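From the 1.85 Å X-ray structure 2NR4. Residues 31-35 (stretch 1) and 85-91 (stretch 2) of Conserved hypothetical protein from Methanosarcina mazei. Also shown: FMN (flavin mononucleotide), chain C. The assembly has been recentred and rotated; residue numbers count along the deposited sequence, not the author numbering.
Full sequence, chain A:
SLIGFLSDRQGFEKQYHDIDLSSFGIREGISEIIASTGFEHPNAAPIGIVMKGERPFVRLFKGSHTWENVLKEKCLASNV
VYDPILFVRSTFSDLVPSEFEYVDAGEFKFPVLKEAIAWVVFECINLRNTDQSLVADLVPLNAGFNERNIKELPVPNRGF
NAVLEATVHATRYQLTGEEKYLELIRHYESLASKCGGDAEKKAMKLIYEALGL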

ATOM      1  N   SER A  31       4.037   5.043  -9.090  1.00 20.40           N
ATOM      2  CA  SER A  31       4.426   3.883  -8.281  1.00 20.02           C
ATOM      3  C   SER A  31       5.584   4.365  -7.395  1.00 20.23           C
ATOM      4  O   SER A  31       6.596   4.820  -7.908  1.00 19.86           O
ATOM      5  N   GLU A  32       5.426   4.273  -6.079  1.00 19.38           N
ATOM      6  CA  GLU A  32       6.453   4.769  -5.141  1.00 20.09           C
ATOM      7  C   GLU A  32       7.438   3.651  -4.874  1.00 20.59           C
ATOM      8  O   GLU A  32       7.133   2.655  -4.163  1.00 20.82           O
ATOM      9  N   ILE A  33       8.635   3.831  -5.436  1.00 19.71           N
ATOM     10  CA  ILE A  33       9.674   2.809  -5.343  1.00 20.30           C
ATOM     11  C   ILE A  33      10.943   3.420  -4.738  1.00 20.03           C
ATOM     12  O   ILE A  33      11.003   4.605  -4.486  1.00 19.77           O
ATOM     13  N   ILE A  34      11.957   2.606  -4.511  1.00 19.21           N
ATOM     14  CA  ILE A  34      13.243   3.210  -4.173  1.00 18.97           C
ATOM     15  C   ILE A  34      14.128   3.092  -5.412  1.00 18.96           C
ATOM     16  O   ILE A  34      14.343   2.014  -5.932  1.00 19.42           O
ATOM     17  N   ALA A  35      14.655   4.206  -5.866  1.00 19.24           N
ATOM     18  CA  ALA A  35      15.455   4.205  -7.087  1.00 18.85           C
ATOM     19  C   ALA A  35      16.908   3.996  -6.704  1.00 19.38           C
ATOM     20  O   ALA A  35      17.403   4.721  -5.842  1.00 18.73           O
ATOM     21  N   ILE A  85      11.038   0.713   7.008  1.00 25.00           N
ATOM     22  CA  ILE A  85      12.407   1.039   7.489  1.00 27.09           C
ATOM     23  C   ILE A  85      13.352   1.428   6.346  1.00 26.62           C
ATOM     24  O   ILE A  85      14.015   2.462   6.386  1.00 26.43           O
ATOM     25  N   LEU A  86      13.385   0.608   5.298  1.00 29.16           N
ATOM     26  CA  LEU A  86      14.220   0.911   4.116  1.00 28.65           C
ATOM     27  C   LEU A  86      13.805   2.189   3.400  1.00 29.06           C
ATOM     28  O   LEU A  86      14.654   3.002   2.976  1.00 27.58           O
ATOM     29  N   PHE A  87      12.500   2.438   3.283  1.00 28.18           N
ATOM     30  CA  PHE A  87      12.072   3.730   2.792  1.00 27.23           C
ATOM     31  C   PHE A  87      12.620   4.929   3.534  1.00 26.99           C
ATOM     32  O   PHE A  87      13.016   5.932   2.940  1.00 26.13           O
ATOM     33  N   VAL A  88      12.561   4.873   4.860  1.00 26.17           N
ATOM     34  CA  VAL A  88      12.941   6.016   5.643  1.00 25.53           C
ATOM     35  C   VAL A  88      14.465   6.107   5.619  1.00 25.17           C
ATOM     36  O   VAL A  88      14.999   7.177   5.452  1.00 25.93           O
ATOM     37  N   ARG A  89      15.143   4.982   5.751  1.00 25.24           N
ATOM     38  CA  ARG A  89      16.620   4.996   5.690  1.00 26.63           C
ATOM     39  C   ARG A  89      17.117   5.532   4.355  1.00 26.69           C
ATOM     40  O   ARG A  89      18.068   6.318   4.318  1.00 27.46           O
ATOM     41  N   SER A  90      16.493   5.114   3.249  1.00 25.38           N
ATOM     42  CA  SER A  90      16.955   5.630   1.952  1.00 26.12           C
ATOM     43  C   SER A  90      16.619   7.112   1.769  1.00 26.56           C
ATOM     44  O   SER A  90      17.220   7.811   0.956  1.00 24.06           O
ATOM     45  N   THR A  91      15.633   7.613   2.502  1.00 27.56           N
ATOM     46  CA  THR A  91      15.290   9.025   2.385  1.00 29.27           C
ATOM     47  C   THR A  91      16.258   9.915   3.124  1.00 30.98           C
ATOM     48  O   THR A  91      16.661  10.950   2.607  1.00 31.74           O
TER

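This is a small apolar contact between a strand and a helix, built around one isoleucine lying over a phenylalanine ring, with no hydrogen bond crossing between the two. The axes come within 9.6 Å at an angle of 60°, and only 224 Å² is buried in total, so a few side chains do nearly all the work.

Ile34 is the center of the contact. Its CA-to-CB bond points toward the helix, and the m, t rotamer extends the chain so that Ile34 CD1 reaches 4.1 Å from Phe87 CD2 and 4.4 Å from Leu86 CG. Ile34 CG1 sits 4.2 Å from the centroid of the Phe87 ring and just 6° off its normal, a CH-pi contact over the face. A branched aliphatic side chain suits this place because its CH groups pack against the aromatic face while its tip meets the helix backbone, Ile34 CD1 lying 4.0 Å from Leu86 O.

Phe87 leaves its backbone sideways, with chi1 at -103°, between wells, but its ring ends nearer the strand. There Phe87 CZ comes 3.6 Å from Glu32 O, which lies at the ring edge, placing the slightly positive rim of the ring beside a carbonyl oxygen. Leu86, also sideways (chi1 t, chi2 p), contributes a smaller apolar flank.

Ser90 points toward the strand, and its small side chain packs against Ile34, whose CD1 lies 3.8 Å from Ser90 OG. In the p rotamer Ser90 OG turns back on its own helix, within hydrogen-bonding reach of Leu86 O (3.0 Å) and Phe87 O (3.1 Å), so its polarity is met without the strand.

Glu32 starts toward the helix, but its m, m rotamer leads the carboxylate away to FMN, with Glu32 OE1 3.3 Å from FMN C6. The helix meets the same cofactor through its backbone: FMN O4' donates a hydrogen bond to Thr91 O at 3.0 Å.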

ATOM      1  CB  SER A  31       4.896   2.743  -9.215  1.00 20.78           C
ATOM      2  OG  SER A  31       3.832   2.242 -10.055  1.00 22.64           O
ATOM      3  CB  GLU A  32       5.826   5.270  -3.832  1.00 20.31           C
ATOM      4  CG  GLU A  32       4.665   6.296  -4.038  1.00 21.95           C
ATOM      5  CD  GLU A  32       5.121   7.662  -4.540  1.00 25.88           C
ATOM      6  OE1 GLU A  32       6.369   7.912  -4.646  1.00 28.26           O
ATOM      7  OE2 GLU A  32       4.223   8.506  -4.851  1.00 24.93           O
ATOM      8  CB  ILE A  33       9.942   2.171  -6.717  1.00 19.27           C
ATOM      9  CG1 ILE A  33      10.157   3.224  -7.825  1.00 21.10           C
ATOM     10  CG2 ILE A  33       8.743   1.206  -7.082  1.00 21.74           C
ATOM     11  CD1 ILE A  33      11.528   3.874  -7.854  1.00 26.03           C
ATOM     12  CB  ILE A  34      13.846   2.491  -2.975  1.00 20.90           C
ATOM     13  CG1 ILE A  34      12.948   2.781  -1.746  1.00 21.08           C
ATOM     14  CG2 ILE A  34      15.337   2.936  -2.778  1.00 20.91           C
ATOM     15  CD1 ILE A  34      13.204   1.873  -0.612  1.00 27.07           C
ATOM     16  CB  ALA A  35      15.317   5.524  -7.755  1.00 20.39           C
ATOM     17  CB  ILE A  85      13.003  -0.072   8.387  1.00 26.19           C
ATOM     18  CG1 ILE A  85      12.213  -0.165   9.716  1.00 26.79           C
ATOM     19  CG2 ILE A  85      14.494   0.268   8.694  1.00 28.82           C
ATOM     20  CD1 ILE A  85      12.533  -1.425  10.551  1.00 29.61           C
ATOM     21  CB  LEU A  86      14.248  -0.303   3.195  1.00 29.21           C
ATOM     22  CG  LEU A  86      15.399  -0.663   2.262  1.00 32.00           C
ATOM     23  CD1 LEU A  86      16.797  -0.475   2.935  1.00 32.20           C
ATOM     24  CD2 LEU A  86      15.186  -2.097   1.851  1.00 30.85           C
ATOM     25  CB  PHE A  87      10.520   3.848   2.801  1.00 28.88           C
ATOM     26  CG  PHE A  87       9.908   3.687   1.472  1.00 26.24           C
ATOM     27  CD1 PHE A  87       9.784   4.775   0.623  1.00 31.60           C
ATOM     28  CD2 PHE A  87       9.460   2.445   1.053  1.00 32.35           C
ATOM     29  CE1 PHE A  87       9.224   4.626  -0.609  1.00 30.56           C
ATOM     30  CE2 PHE A  87       8.904   2.306  -0.183  1.00 29.91           C
ATOM     31  CZ  PHE A  87       8.806   3.408  -1.010  1.00 28.15           C
ATOM     32  CB  VAL A  88      12.397   5.926   7.080  1.00 25.37           C
ATOM     33  CG1 VAL A  88      12.971   7.029   7.956  1.00 26.37           C
ATOM     34  CG2 VAL A  88      10.840   6.029   7.079  1.00 24.60           C
ATOM     35  CB  ARG A  89      17.171   3.595   5.913  1.00 26.30           C
ATOM     36  CG  ARG A  89      17.008   3.109   7.368  1.00 27.40           C
ATOM     37  CD  ARG A  89      17.782   1.837   7.632  1.00 31.74           C
ATOM     38  NE  ARG A  89      19.173   1.981   7.192  1.00 29.37           N
ATOM     39  CZ  ARG A  89      19.799   1.178   6.335  1.00 32.16           C
ATOM     40  NH1 ARG A  89      19.197   0.113   5.803  1.00 31.03           N
ATOM     41  NH2 ARG A  89      21.067   1.457   6.008  1.00 31.94           N
ATOM     42  CB  SER A  90      16.409   4.801   0.801  1.00 26.28           C
ATOM     43  OG  SER A  90      15.020   4.987   0.719  1.00 28.82           O
ATOM     44  CB  THR A  91      13.872   9.330   2.952  1.00 29.69           C
ATOM     45  OG1 THR A  91      12.916   8.572   2.236  1.00 30.15           O
ATOM     46  CG2 THR A  91      13.542  10.837   2.863  1.00 29.31           C
TER
HETATM   47  N1  FMN C 401      12.222  13.061  -5.221  1.00 42.32           N
HETATM   48  C2  FMN C 401      12.227  13.255  -6.586  1.00 42.50           C
HETATM   49  O2  FMN C 401      13.100  13.968  -7.073  1.00 42.87           O
HETATM   50  N3  FMN C 401      11.252  12.686  -7.377  1.00 41.66           N
HETATM   51  C4  FMN C 401      10.268  11.892  -6.808  1.00 41.68           C
HETATM   52  O4  FMN C 401       9.530  11.208  -7.508  1.00 36.64           O
HETATM   53  C4A FMN C 401      10.263  11.683  -5.431  1.00 41.99           C
HETATM   54  N5  FMN C 401       9.285  10.901  -4.837  1.00 43.22           N
HETATM   55  C5A FMN C 401       9.290  10.676  -3.468  1.00 42.42           C
HETATM   56  C6  FMN C 401       8.303   9.868  -2.888  1.00 42.13           C
HETATM   57  C7  FMN C 401       8.300   9.634  -1.520  1.00 42.39           C
HETATM   58  C7M FMN C 401       7.183   8.819  -0.931  1.00 43.75           C
HETATM   59  C8  FMN C 401       9.292  10.240  -0.720  1.00 42.66           C
HETATM   60  C8M FMN C 401       9.438   9.902   0.716  1.00 40.74           C
HETATM   61  C9  FMN C 401      10.279  11.055  -1.289  1.00 42.18           C
HETATM   62  C9A FMN C 401      10.282  11.263  -2.681  1.00 42.19           C
HETATM   63  N10 FMN C 401      11.256  12.065  -3.278  1.00 41.98           N
HETATM   64  C10 FMN C 401      11.248  12.276  -4.641  1.00 42.45           C
HETATM   65  C1' FMN C 401      12.226  12.829  -2.429  1.00 41.97           C
HETATM   66  C2' FMN C 401      13.541  12.059  -2.389  1.00 43.31           C
HETATM   67  O2' FMN C 401      13.295  10.729  -2.017  1.00 42.11           O
HETATM   68  C3' FMN C 401      14.420  12.680  -1.329  1.00 44.64           C
HETATM   69  O3' FMN C 401      14.694  14.019  -1.705  1.00 44.23           O
HETATM   70  C4' FMN C 401      15.698  11.869  -1.123  1.00 42.08           C
HETATM   71  O4' FMN C 401      16.272  12.378   0.055  1.00 47.31           O
HETATM   72  C5' FMN C 401      16.672  12.006  -2.301  1.00 42.16           C
HETATM   73  O5' FMN C 401      17.958  11.551  -1.932  1.00 39.45           O
HETATM   74  P   FMN C 401      19.222  11.413  -2.942  1.00 40.26           P
HETATM   75  O1P FMN C 401      19.983  12.744  -2.819  1.00 38.38           O
HETATM   76  O2P FMN C 401      18.693  11.281  -4.389  1.00 31.16           O
HETATM   77  O3P FMN C 401      20.095  10.267  -2.425  1.00 36.38           O